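Local coordinates for protein saframycin Mx1 synthetase B (PDB 3KXW) that belongs to the ANL superfamily of AMP-binding enzymes and holds 5'-O-[(S)-(dodecanoyloxy)(hydroxy)phosphoryl]adenosine in its pocket, at residues E499-V504 against T575-K580; T503-V508 against K568-V573; H484-C489 against D519-E524; F475-S480 against F526-E531. All coordinates share one frame; numbering follows the deposited sequence.

Contact 1: E499-V504 against T575-K580; sequences EYKLTV and TWQLNK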
loop_
_atom_site.group_PDB
_atom_site.type_symbol
_atom_site.label_atom_id
_atom_site.label_comp_id
_atom_site.label_asym_id
_atom_site.label_seq_id
_atom_site.Cartn_x
_atom_site.Cartn_y
_atom_site.Cartn_z
ATOM N N GLU A 499 -8.982 11.038 14.829
ATOM C CA GLU A 499 -7.958 10.769 13.817
ATOM C C GLU A 499 -6.535 10.915 14.349
ATOM O O GLU A 499 -6.287 11.629 15.330
ATOM C CB GLU A 499 -8.127 11.710 12.627
ATOM C CG GLU A 499 -9.566 12.053 12.378
ATOM C CD GLU A 499 -9.782 12.666 11.022
ATOM O OE1 GLU A 499 -9.094 13.666 10.702
ATOM O OE2 GLU A 499 -10.649 12.138 10.288
ATOM N N TYR A 500 -5.603 10.233 13.700
ATOM C CA TYR A 500 -4.197 10.410 14.033
ATOM C C TYR A 500 -3.500 11.172 12.915
ATOM O O TYR A 500 -3.775 10.941 11.748
ATOM C CB TYR A 500 -3.519 9.065 14.264
ATOM C CG TYR A 500 -3.959 8.373 15.532
ATOM C CD1 TYR A 500 -3.277 8.575 16.733
ATOM C CD2 TYR A 500 -5.060 7.526 15.534
ATOM C CE1 TYR A 500 -3.673 7.939 17.896
ATOM C CE2 TYR A 500 -5.474 6.896 16.691
ATOM C CZ TYR A 500 -4.778 7.099 17.867
ATOM O OH TYR A 500 -5.193 6.460 19.007
ATOM N N LYS A 501 -2.599 12.082 13.273
ATOM C CA LYS A 501 -1.924 12.903 12.262
ATOM C C LYS A 501 -0.423 12.907 12.508
ATOM O O LYS A 501 0.026 13.372 13.539
ATOM C CB LYS A 501 -2.454 14.342 12.290
ATOM C CG LYS A 501 -3.987 14.468 12.235
ATOM C CD LYS A 501 -4.457 15.929 12.104
ATOM C CE LYS A 501 -4.400 16.400 10.655
ATOM N NZ LYS A 501 -5.128 15.456 9.747
ATOM N N LEU A 502 0.333 12.357 11.570
ATOM C CA LEU A 502 1.776 12.456 11.621
ATOM C C LEU A 502 2.149 13.910 11.400
ATOM O O LEU A 502 1.738 14.525 10.410
ATOM C CB LEU A 502 2.393 11.583 10.542
ATOM C CG LEU A 502 3.893 11.705 10.342
ATOM C CD1 LEU A 502 4.662 11.538 11.678
ATOM C CD2 LEU A 502 4.376 10.707 9.269
ATOM N N THR A 503 2.942 14.456 12.307
ATOM C CA THR A 503 3.217 15.896 12.305
ATOM C C THR A 503 4.707 16.125 12.276
ATOM O O THR A 503 5.421 15.515 13.038
ATOM C CB THR A 503 2.639 16.534 13.566
ATOM O OG1 THR A 503 1.241 16.214 13.647
ATOM C CG2 THR A 503 2.812 18.063 13.559
ATOM N N VAL A 504 5.178 17.007 11.399
ATOM C CA VAL A 504 6.598 17.301 11.328
ATOM C C VAL A 504 6.769 18.782 11.605
ATOM O O VAL A 504 6.085 19.592 11.004
ATOM C CB VAL A 504 7.180 16.972 9.942
ATOM C CG1 VAL A 504 8.602 17.536 9.808
ATOM C CG2 VAL A 504 7.137 15.449 9.676
ATOM N N THR A 575 2.029 26.911 8.505
ATOM C CA THR A 575 1.535 25.563 8.756
ATOM C C THR A 575 1.006 25.031 7.448
ATOM O O THR A 575 0.449 25.788 6.661
ATOM C CB THR A 575 0.416 25.566 9.822
ATOM O OG1 THR A 575 0.944 26.055 11.057
ATOM C CG2 THR A 575 -0.138 24.155 10.070
ATOM N N TRP A 576 1.186 23.736 7.208
ATOM C CA TRP A 576 0.616 23.083 6.034
ATOM C C TRP A 576 -0.232 21.934 6.565
ATOM O O TRP A 576 0.220 21.190 7.435
ATOM C CB TRP A 576 1.773 22.556 5.180
ATOM C CG TRP A 576 1.444 21.727 3.954
ATOM C CD1 TRP A 576 1.307 22.177 2.673
ATOM C CD2 TRP A 576 1.326 20.295 3.892
ATOM N NE1 TRP A 576 1.075 21.116 1.816
ATOM C CE2 TRP A 576 1.084 19.950 2.545
ATOM C CE3 TRP A 576 1.400 19.272 4.847
ATOM C CZ2 TRP A 576 0.899 18.624 2.132
ATOM C CZ3 TRP A 576 1.209 17.952 4.440
ATOM C CH2 TRP A 576 0.964 17.644 3.093
ATOM N N GLN A 577 -1.453 21.805 6.056
ATOM C CA GLN A 577 -2.350 20.720 6.457
ATOM C C GLN A 577 -2.853 19.988 5.220
ATOM O O GLN A 577 -3.609 20.549 4.416
ATOM C CB GLN A 577 -3.545 21.261 7.250
ATOM C CG GLN A 577 -3.189 21.913 8.590
ATOM C CD GLN A 577 -2.974 20.901 9.703
ATOM O OE1 GLN A 577 -2.684 19.733 9.446
ATOM N NE2 GLN A 577 -3.120 21.342 10.951
ATOM N N LEU A 578 -2.446 18.735 5.070
ATOM C CA LEU A 578 -2.799 17.947 3.882
ATOM C C LEU A 578 -4.292 17.966 3.565
ATOM O O LEU A 578 -4.693 18.105 2.402
ATOM C CB LEU A 578 -2.322 16.500 4.049
ATOM C CG LEU A 578 -2.790 15.496 3.000
ATOM C CD1 LEU A 578 -2.392 15.942 1.616
ATOM C CD2 LEU A 578 -2.200 14.128 3.310
ATOM N N ASN A 579 -5.117 17.822 4.591
ATOM C CA ASN A 579 -6.536 17.592 4.343
ATOM C C ASN A 579 -7.388 18.846 4.402
ATOM O O ASN A 579 -8.612 18.771 4.335
ATOM C CB ASN A 579 -7.097 16.462 5.219
ATOM C CG ASN A 579 -7.106 16.797 6.676
ATOM O OD1 ASN A 579 -6.973 17.959 7.076
ATOM N ND2 ASN A 579 -7.277 15.776 7.495
ATOM N N LYS A 580 -6.721 19.996 4.486
ATOM C CA LYS A 580 -7.410 21.283 4.515
ATOM C C LYS A 580 -7.229 22.040 3.211
ATOM O O LYS A 580 -6.176 21.982 2.583
ATOM C CB LYS A 580 -6.916 22.152 5.678
ATOM C CG LYS A 580 -7.737 22.008 6.940
ATOM C CD LYS A 580 -8.048 23.392 7.507
ATOM C CE LYS A 580 -6.834 24.315 7.385
ATOM N NZ LYS A 580 -7.121 25.682 7.919
HETATM O O HOH W 1 -4.022 17.029 7.411
#
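Q577 is the first residue of 575-580 to meet K501. Its chain folds back at chi2 (-81°), which brings OE1 round to K501. The gap from Q577 OE1 to K501 CE is 3.9 Å, so a carbon of the lysine lies beside the amide. OE1 itself is hydrogen-bonded to T539 OG1. The two side chains cross at about a right angle.

After Q577 the strand ends in a type I turn. It is closed by K580 N bonding to Q577 O at 3.2 Å.

At N579 the turn comes back to the lysine. K501 bends at chi3 and chi4, and its NZ stands 3.9 Å from CG of N579. One water joins the two residues: it accepts from K501 NZ at 3.0 Å and from the backbone N of N579 at 3.1 Å. The shared water links the lysine tip to the backbone of the turn. Nearby, the carboxylate of E499 forms a salt bridge with R302.

Strand 539-544 lies between strands 499-508 and 574-577 in the sheet, so the contact bridges over it. Helix 269-277 borders the turn, with K276 NZ bonded to Q577 O and K580 O and side chains packed on L578.

Contact 2: T503-V508 against K568-V573; sequences TVMCEV and KTLPIV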
loop_
_atom_site.group_PDB
_atom_site.type_symbol
_atom_site.label_atom_id
_atom_site.label_comp_id
_atom_site.label_asym_id
_atom_site.label_seq_id
_atom_site.Cartn_x
_atom_site.Cartn_y
_atom_site.Cartn_z
ATOM N N THR A 503 2.942 14.456 12.307
ATOM C CA THR A 503 3.217 15.896 12.305
ATOM C C THR A 503 4.707 16.125 12.276
ATOM O O THR A 503 5.421 15.515 13.038
ATOM C CB THR A 503 2.639 16.534 13.566
ATOM O OG1 THR A 503 1.241 16.214 13.647
ATOM C CG2 THR A 503 2.812 18.063 13.559
ATOM N N VAL A 504 5.178 17.007 11.399
ATOM C CA VAL A 504 6.598 17.301 11.328
ATOM C C VAL A 504 6.769 18.782 11.605
ATOM O O VAL A 504 6.085 19.592 11.004
ATOM C CB VAL A 504 7.180 16.972 9.942
ATOM C CG1 VAL A 504 8.602 17.536 9.808
ATOM C CG2 VAL A 504 7.137 15.449 9.676
HETATM N N MSE A 505 7.657 19.137 12.524
HETATM C CA MSE A 505 7.934 20.557 12.781
HETATM C C MSE A 505 9.400 20.855 12.482
HETATM O O MSE A 505 10.278 20.120 12.929
HETATM C CB MSE A 505 7.631 20.910 14.242
HETATM C CG MSE A 505 7.723 22.393 14.554
HETATM SE SE MSE A 505 7.182 22.726 16.426
HETATM C CE MSE A 505 5.262 22.338 16.234
ATOM N N CYS A 506 9.669 21.939 11.751
ATOM C CA CYS A 506 11.040 22.274 11.362
ATOM C C CYS A 506 11.333 23.720 11.659
ATOM O O CYS A 506 10.522 24.580 11.350
ATOM C CB CYS A 506 11.241 22.092 9.843
ATOM S SG CYS A 506 10.904 20.456 9.243
ATOM N N GLU A 507 12.491 23.998 12.248
ATOM C CA GLU A 507 12.999 25.370 12.264
ATOM C C GLU A 507 13.456 25.695 10.841
ATOM O O GLU A 507 13.976 24.817 10.146
ATOM C CB GLU A 507 14.200 25.476 13.188
ATOM C CG GLU A 507 13.914 25.143 14.636
ATOM C CD GLU A 507 15.183 25.250 15.498
ATOM O OE1 GLU A 507 16.297 25.105 14.947
ATOM O OE2 GLU A 507 15.045 25.483 16.714
ATOM N N VAL A 508 13.245 26.927 10.392
ATOM C CA VAL A 508 13.768 27.341 9.103
ATOM C C VAL A 508 14.792 28.434 9.342
ATOM O O VAL A 508 14.582 29.310 10.186
ATOM C CB VAL A 508 12.654 27.840 8.130
ATOM C CG1 VAL A 508 11.702 26.683 7.778
ATOM C CG2 VAL A 508 11.878 28.958 8.746
ATOM N N LYS A 568 -0.285 26.319 21.830
ATOM C CA LYS A 568 -0.502 27.419 20.888
ATOM C C LYS A 568 0.311 28.635 21.324
ATOM O O LYS A 568 -0.095 29.785 21.111
ATOM C CB LYS A 568 -1.991 27.761 20.747
ATOM N N THR A 569 1.470 28.364 21.922
ATOM C CA THR A 569 2.368 29.401 22.412
ATOM C C THR A 569 3.473 29.792 21.419
ATOM O O THR A 569 3.782 30.973 21.249
ATOM C CB THR A 569 3.062 28.953 23.717
ATOM O OG1 THR A 569 4.263 29.715 23.902
ATOM C CG2 THR A 569 3.438 27.501 23.624
ATOM N N LEU A 570 4.072 28.806 20.764
ATOM C CA LEU A 570 5.273 29.087 19.986
ATOM C C LEU A 570 5.085 29.930 18.719
ATOM O O LEU A 570 4.004 29.968 18.113
ATOM C CB LEU A 570 6.093 27.820 19.723
ATOM C CG LEU A 570 5.514 26.561 19.099
ATOM C CD1 LEU A 570 4.638 26.891 17.917
ATOM C CD2 LEU A 570 6.689 25.710 18.680
ATOM N N PRO A 571 6.150 30.635 18.324
ATOM C CA PRO A 571 6.055 31.474 17.131
ATOM C C PRO A 571 5.944 30.551 15.932
ATOM O O PRO A 571 6.767 29.646 15.808
ATOM C CB PRO A 571 7.406 32.205 17.096
ATOM C CG PRO A 571 8.098 31.886 18.390
ATOM C CD PRO A 571 7.515 30.603 18.876
ATOM N N ILE A 572 4.956 30.758 15.075
ATOM C CA ILE A 572 4.795 29.909 13.905
ATOM C C ILE A 572 4.990 30.705 12.623
ATOM O O ILE A 572 4.373 31.749 12.436
ATOM C CB ILE A 572 3.406 29.220 13.888
ATOM C CG1 ILE A 572 3.329 28.143 14.973
ATOM C CG2 ILE A 572 3.127 28.610 12.532
ATOM C CD1 ILE A 572 2.063 27.289 14.902
ATOM N N VAL A 573 5.855 30.206 11.745
ATOM C CA VAL A 573 6.098 30.838 10.456
ATOM C C VAL A 573 5.007 30.444 9.471
ATOM O O VAL A 573 4.454 31.286 8.763
ATOM C CB VAL A 573 7.459 30.426 9.880
ATOM C CG1 VAL A 573 7.610 30.909 8.428
ATOM C CG2 VAL A 573 8.596 30.934 10.775
#
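The end of the strand, M505 to V508, and the loop L570 to V573 run 57° apart, with V508 and V573 closest at 8.5 Å between CA atoms. No backbone bond joins them, and side chains make both touches.

M505 is modelled as selenomethionine. Its CG is anti to the backbone N (chi1 -173°), and the next torsion is also extended. The chain therefore runs straight out from the strand and bends only at chi3. L570 reaches back toward it, with CG set between its own backbone N and carbonyl carbon. The two meet tip to tip, M505 SE lying 3.8 Å from L570 CD2. Farther along, V508 CG2 faces V573 CG2 at 4.3 Å, a looser touch between methyl groups.

The loop connects helix 554-567 to strand 574-577. C561 and L565 of that helix also touch M505, and H564 packs on L570. V541 of the neighbouring strand and M548 also touch M505.

Every atom in contact is a methyl carbon or selenium. Across this contact the association is apolar, consistent with burial of hydrophobic surface, without hydrogen bonds or charges, and nothing polar fixes the direction of approach.

Contact 3: H484-C489 against D519-E524; sequences HVLGKC and DNLFNE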
loop_
_atom_site.group_PDB
_atom_site.type_symbol
_atom_site.label_atom_id
_atom_site.label_comp_id
_atom_site.label_asym_id
_atom_site.label_seq_id
_atom_site.Cartn_x
_atom_site.Cartn_y
_atom_site.Cartn_z
ATOM N N HIS A 484 19.700 21.935 4.496
ATOM C CA HIS A 484 20.386 23.195 4.209
ATOM C C HIS A 484 19.551 24.480 4.404
ATOM O O HIS A 484 20.116 25.562 4.498
ATOM C CB HIS A 484 21.017 23.164 2.812
ATOM C CG HIS A 484 22.185 22.232 2.699
ATOM N ND1 HIS A 484 23.386 22.469 3.333
ATOM C CD2 HIS A 484 22.342 21.075 2.016
ATOM C CE1 HIS A 484 24.231 21.490 3.051
ATOM N NE2 HIS A 484 23.621 20.630 2.257
ATOM N N VAL A 485 18.222 24.364 4.474
ATOM C CA VAL A 485 17.380 25.535 4.686
ATOM C C VAL A 485 16.712 25.461 6.063
ATOM O O VAL A 485 15.898 26.307 6.405
ATOM C CB VAL A 485 16.291 25.713 3.579
ATOM C CG1 VAL A 485 16.921 25.709 2.196
ATOM C CG2 VAL A 485 15.190 24.611 3.677
ATOM N N LEU A 486 17.072 24.449 6.845
ATOM C CA LEU A 486 16.429 24.226 8.138
ATOM C C LEU A 486 17.392 24.325 9.303
ATOM O O LEU A 486 18.619 24.294 9.131
ATOM C CB LEU A 486 15.819 22.821 8.197
ATOM C CG LEU A 486 14.892 22.393 7.069
ATOM C CD1 LEU A 486 14.443 20.919 7.287
ATOM C CD2 LEU A 486 13.729 23.347 6.976
ATOM N N GLY A 487 16.813 24.397 10.500
ATOM C CA GLY A 487 17.559 24.214 11.728
ATOM C C GLY A 487 17.258 22.811 12.219
ATOM O O GLY A 487 17.441 21.826 11.483
ATOM N N LYS A 488 16.770 22.730 13.452
ATOM C CA LYS A 488 16.345 21.465 14.040
ATOM C C LYS A 488 14.930 21.045 13.625
ATOM O O LYS A 488 14.135 21.852 13.139
ATOM C CB LYS A 488 16.469 21.522 15.568
ATOM C CG LYS A 488 17.918 21.603 16.060
ATOM C CD LYS A 488 18.721 20.443 15.514
ATOM C CE LYS A 488 20.026 20.295 16.252
ATOM N NZ LYS A 488 20.745 21.602 16.291
ATOM N N CYS A 489 14.615 19.771 13.823
ATOM C CA CYS A 489 13.300 19.275 13.453
ATOM C C CYS A 489 12.799 18.232 14.460
ATOM O O CYS A 489 13.565 17.685 15.253
ATOM C CB CYS A 489 13.328 18.661 12.045
ATOM S SG CYS A 489 14.144 17.029 11.929
ATOM N N ASP A 519 5.756 26.312 -0.002
ATOM C CA ASP A 519 5.059 25.246 -0.709
ATOM C C ASP A 519 5.978 24.151 -1.214
ATOM O O ASP A 519 5.685 22.966 -1.034
ATOM C CB ASP A 519 4.217 25.824 -1.846
ATOM C CG ASP A 519 2.974 26.526 -1.333
ATOM O OD1 ASP A 519 2.745 26.502 -0.104
ATOM O OD2 ASP A 519 2.214 27.096 -2.144
ATOM N N ASN A 520 7.081 24.543 -1.853
ATOM C CA ASN A 520 8.085 23.603 -2.335
ATOM C C ASN A 520 8.653 22.798 -1.178
ATOM O O ASN A 520 8.797 21.582 -1.262
ATOM C CB ASN A 520 9.237 24.370 -3.024
ATOM C CG ASN A 520 8.865 24.884 -4.408
ATOM O OD1 ASN A 520 7.985 24.325 -5.073
ATOM N ND2 ASN A 520 9.546 25.957 -4.861
ATOM N N LEU A 521 8.961 23.485 -0.084
ATOM C CA LEU A 521 9.518 22.814 1.092
ATOM C C LEU A 521 8.552 21.769 1.657
ATOM O O LEU A 521 8.966 20.647 1.940
ATOM C CB LEU A 521 9.887 23.826 2.184
ATOM C CG LEU A 521 10.354 23.246 3.524
ATOM C CD1 LEU A 521 11.516 22.245 3.328
ATOM C CD2 LEU A 521 10.762 24.371 4.460
ATOM N N PHE A 522 7.286 22.153 1.821
ATOM C CA PHE A 522 6.240 21.241 2.310
ATOM C C PHE A 522 6.151 19.997 1.425
ATOM O O PHE A 522 6.077 18.878 1.918
ATOM C CB PHE A 522 4.854 21.909 2.343
ATOM C CG PHE A 522 4.722 23.015 3.357
ATOM C CD1 PHE A 522 5.230 22.871 4.639
ATOM C CD2 PHE A 522 4.063 24.196 3.021
ATOM C CE1 PHE A 522 5.106 23.906 5.560
ATOM C CE2 PHE A 522 3.933 25.229 3.928
ATOM C CZ PHE A 522 4.463 25.093 5.190
ATOM N N ASN A 523 6.146 20.204 0.114
ATOM C CA ASN A 523 6.117 19.081 -0.822
ATOM C C ASN A 523 7.350 18.181 -0.740
ATOM O O ASN A 523 7.239 16.960 -0.826
ATOM C CB ASN A 523 5.871 19.580 -2.251
ATOM C CG ASN A 523 4.547 20.307 -2.384
ATOM O OD1 ASN A 523 3.602 20.010 -1.663
ATOM N ND2 ASN A 523 4.473 21.272 -3.301
ATOM N N GLU A 524 8.522 18.786 -0.553
ATOM C CA GLU A 524 9.765 18.024 -0.438
ATOM C C GLU A 524 9.755 17.196 0.822
ATOM O O GLU A 524 10.228 16.055 0.841
ATOM C CB GLU A 524 10.981 18.965 -0.427
ATOM C CG GLU A 524 11.302 19.508 -1.801
ATOM C CD GLU A 524 12.216 20.725 -1.776
ATOM O OE1 GLU A 524 12.410 21.322 -0.691
ATOM O OE2 GLU A 524 12.720 21.101 -2.857
#
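L521 packs on V485 and L486 in a helix-on-sheet contact of the C-terminal domain of this ANL-family protein. L521 belongs to helix 515-533. V485 closes a short 3-10 segment, and L486 begins strand 486-496, an outermost strand of the four-stranded mixed sheet.

The leucine of the helix supplies both touches, one with each methyl branch. Its CG is anti to the backbone N (chi1 174°), which carries the branches away from the helix toward the strand. CD2 of L521 meets CD2 of L486 at 4.0 Å, and the two leucines cross obliquely. L486 turns its CG to the side of its backbone N (chi1 -52°), and its CD2 extends to the helix. The backbones stay well apart: the nearest CA atoms, those of V485 and L521, are 9.1 Å from each other.

L486 also touches C506 and V508 on the adjacent strand and M478 of helix 469-479. L521 reaches L542 and M513. The pair lies among other apolar side chains between helix and sheet, with L486 buried and V485 exposed at the border. No hydrogen bond crosses the contact. At the exposed end the second branch of L521 makes the longer touch, its CD1 lying 4.4 Å from V485 CG2.

Contact 4: F475-S480 against F526-E531; sequences FSLMHS and FELVYE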
loop_
_atom_site.group_PDB
_atom_site.type_symbol
_atom_site.label_atom_id
_atom_site.label_comp_id
_atom_site.label_asym_id
_atom_site.label_seq_id
_atom_site.Cartn_x
_atom_site.Cartn_y
_atom_site.Cartn_z
ATOM N N PHE A 475 15.937 11.787 11.371
ATOM C CA PHE A 475 17.208 11.441 10.731
ATOM C C PHE A 475 17.175 11.721 9.233
ATOM O O PHE A 475 18.121 12.308 8.681
ATOM C CB PHE A 475 17.565 9.973 10.957
ATOM C CG PHE A 475 18.881 9.572 10.340
ATOM C CD1 PHE A 475 20.049 9.641 11.074
ATOM C CD2 PHE A 475 18.942 9.135 9.020
ATOM C CE1 PHE A 475 21.267 9.276 10.509
ATOM C CE2 PHE A 475 20.158 8.777 8.444
ATOM C CZ PHE A 475 21.323 8.849 9.201
ATOM N N SER A 476 16.102 11.272 8.580
ATOM C CA SER A 476 15.914 11.490 7.154
ATOM C C SER A 476 15.988 12.976 6.799
ATOM O O SER A 476 16.704 13.363 5.872
ATOM C CB SER A 476 14.583 10.878 6.673
ATOM O OG SER A 476 14.677 9.456 6.591
ATOM N N LEU A 477 15.260 13.800 7.547
ATOM C CA LEU A 477 15.229 15.243 7.298
ATOM C C LEU A 477 16.626 15.831 7.442
ATOM O O LEU A 477 17.085 16.627 6.605
ATOM C CB LEU A 477 14.260 15.935 8.279
ATOM C CG LEU A 477 12.780 15.641 8.027
ATOM C CD1 LEU A 477 11.896 15.929 9.247
ATOM C CD2 LEU A 477 12.314 16.466 6.847
HETATM N N MSE A 478 17.308 15.427 8.506
HETATM C CA MSE A 478 18.627 15.977 8.792
HETATM C C MSE A 478 19.664 15.506 7.786
HETATM O O MSE A 478 20.666 16.183 7.559
HETATM C CB MSE A 478 19.039 15.647 10.224
HETATM C CG MSE A 478 18.145 16.341 11.255
HETATM SE SE MSE A 478 18.197 18.340 11.185
HETATM C CE MSE A 478 16.790 18.713 9.850
ATOM N N HIS A 479 19.410 14.365 7.160
ATOM C CA HIS A 479 20.380 13.810 6.214
ATOM C C HIS A 479 20.045 14.026 4.740
ATOM O O HIS A 479 20.770 13.579 3.838
ATOM C CB HIS A 479 20.661 12.357 6.553
ATOM C CG HIS A 479 21.332 12.199 7.886
ATOM N ND1 HIS A 479 22.674 11.903 8.017
ATOM C CD2 HIS A 479 20.860 12.365 9.147
ATOM C CE1 HIS A 479 22.989 11.851 9.300
ATOM N NE2 HIS A 479 21.908 12.133 10.006
ATOM N N SER A 480 18.956 14.736 4.488
ATOM C CA SER A 480 18.571 15.056 3.122
ATOM C C SER A 480 19.059 16.460 2.833
ATOM O O SER A 480 19.420 17.190 3.756
ATOM C CB SER A 480 17.059 15.029 2.981
ATOM O OG SER A 480 16.510 16.153 3.633
ATOM N N PHE A 526 7.017 16.088 2.390
ATOM C CA PHE A 526 6.074 14.996 2.183
ATOM C C PHE A 526 6.698 13.867 1.364
ATOM O O PHE A 526 6.633 12.685 1.748
ATOM C CB PHE A 526 4.753 15.480 1.558
ATOM C CG PHE A 526 3.687 14.418 1.556
ATOM C CD1 PHE A 526 2.773 14.322 2.593
ATOM C CD2 PHE A 526 3.643 13.486 0.540
ATOM C CE1 PHE A 526 1.791 13.320 2.586
ATOM C CE2 PHE A 526 2.687 12.477 0.530
ATOM C CZ PHE A 526 1.761 12.399 1.564
ATOM N N GLU A 527 7.330 14.221 0.255
ATOM C CA GLU A 527 7.987 13.216 -0.598
ATOM C C GLU A 527 9.106 12.435 0.107
ATOM O O GLU A 527 9.213 11.211 -0.010
ATOM C CB GLU A 527 8.504 13.878 -1.874
ATOM C CG GLU A 527 9.280 12.937 -2.788
ATOM C CD GLU A 527 9.959 13.685 -3.940
ATOM O OE1 GLU A 527 9.273 14.475 -4.640
ATOM O OE2 GLU A 527 11.178 13.504 -4.120
ATOM N N LEU A 528 9.926 13.139 0.873
ATOM C CA LEU A 528 11.007 12.489 1.602
ATOM C C LEU A 528 10.532 11.419 2.556
ATOM O O LEU A 528 11.078 10.316 2.580
ATOM C CB LEU A 528 11.833 13.527 2.376
ATOM C CG LEU A 528 12.987 12.954 3.193
ATOM C CD1 LEU A 528 14.079 12.413 2.266
ATOM C CD2 LEU A 528 13.566 14.020 4.111
ATOM N N VAL A 529 9.530 11.740 3.373
ATOM C CA VAL A 529 9.050 10.795 4.368
ATOM C C VAL A 529 8.329 9.613 3.687
ATOM O O VAL A 529 8.447 8.462 4.104
ATOM C CB VAL A 529 8.118 11.508 5.373
ATOM C CG1 VAL A 529 7.533 10.509 6.348
ATOM C CG2 VAL A 529 8.902 12.620 6.102
ATOM N N TYR A 530 7.580 9.911 2.641
ATOM C CA TYR A 530 6.908 8.853 1.887
ATOM C C TYR A 530 7.904 7.839 1.317
ATOM O O TYR A 530 7.705 6.621 1.442
ATOM C CB TYR A 530 6.070 9.444 0.769
ATOM C CG TYR A 530 5.295 8.393 0.011
ATOM C CD1 TYR A 530 4.005 8.041 0.384
ATOM C CD2 TYR A 530 5.877 7.731 -1.071
ATOM C CE1 TYR A 530 3.299 7.062 -0.322
ATOM C CE2 TYR A 530 5.181 6.762 -1.782
ATOM C CZ TYR A 530 3.899 6.432 -1.408
ATOM O OH TYR A 530 3.227 5.461 -2.141
ATOM N N GLU A 531 8.974 8.346 0.714
ATOM C CA GLU A 531 10.015 7.507 0.106
ATOM C C GLU A 531 10.873 6.735 1.104
ATOM O O GLU A 531 11.137 5.550 0.907
ATOM C CB GLU A 531 10.885 8.360 -0.818
ATOM C CG GLU A 531 10.053 9.008 -1.908
ATOM C CD GLU A 531 10.228 8.395 -3.297
ATOM O OE1 GLU A 531 11.215 8.781 -3.972
ATOM O OE2 GLU A 531 9.358 7.586 -3.747
#
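L528 carries its CG anti to the backbone N (chi1 179°), which sends both methyl branches out toward S476, L477 and S480. S480 has OG set between its backbone N and carbonyl carbon (chi1 72°), which turns the hydroxyl back toward its own helix. This is helix-to-helix packing within the C-terminal domain of this ANL-superfamily protein: one leucine of helix 515-533 meets S476 and L477 near the end of helix 469-479 and S480 just after them.

The CD2 methyl of L528 does most of the work. It lies 3.7 Å from S476 O and 3.8 Å from L477 CA, so it rests against backbone as well as side chains. L477 adds its CD2 at 3.9 Å from the same methyl. On the S480 side, OG is 3.7 Å from L528 CD2. The small side chain of S476 is consistent with the close approach of the helices, the CA atoms of S476 and V529 being 7.4 Å apart.

The polar ends of both serines have partners away from the leucine. S476 OG is hydrogen-bonded to H533 NE2 and N532 ND2, both in the last residues of helix 515-533. L477 also packs on C489 of the sheet. S480 OG donates to L477 O at 3.1 Å, with a C=O...donor angle of 119° and the donor tilted out of the carbonyl plane.

Overall arrangement
The four contacts lie in and beside one four-stranded sheet of the C-terminal domain. Contacts 1 and 2 share strand 499-508, their centres about 13 Å apart. Contacts 3 and 4 share helix 515-533, their centres about 10 Å apart, and contact 3 is nested inside the chain loop closed by contact 4. The rings of W576 and F522 stack, linking contacts 1 and 3, with W576 CD1 3.4 Å from F522 CD2. V504 CG1 touches L477 CD1 at 3.7 Å, tying strand 499-508 to contact 4. E507 O probably accepts from G487 N at 2.9 Å, joining contacts 2 and 3. The E499 side chain of contact 1 lies about 11 Å from the bound 5'-O-[(S)-(dodecanoyloxy)(hydroxy)phosphoryl]adenosine, too far to touch it.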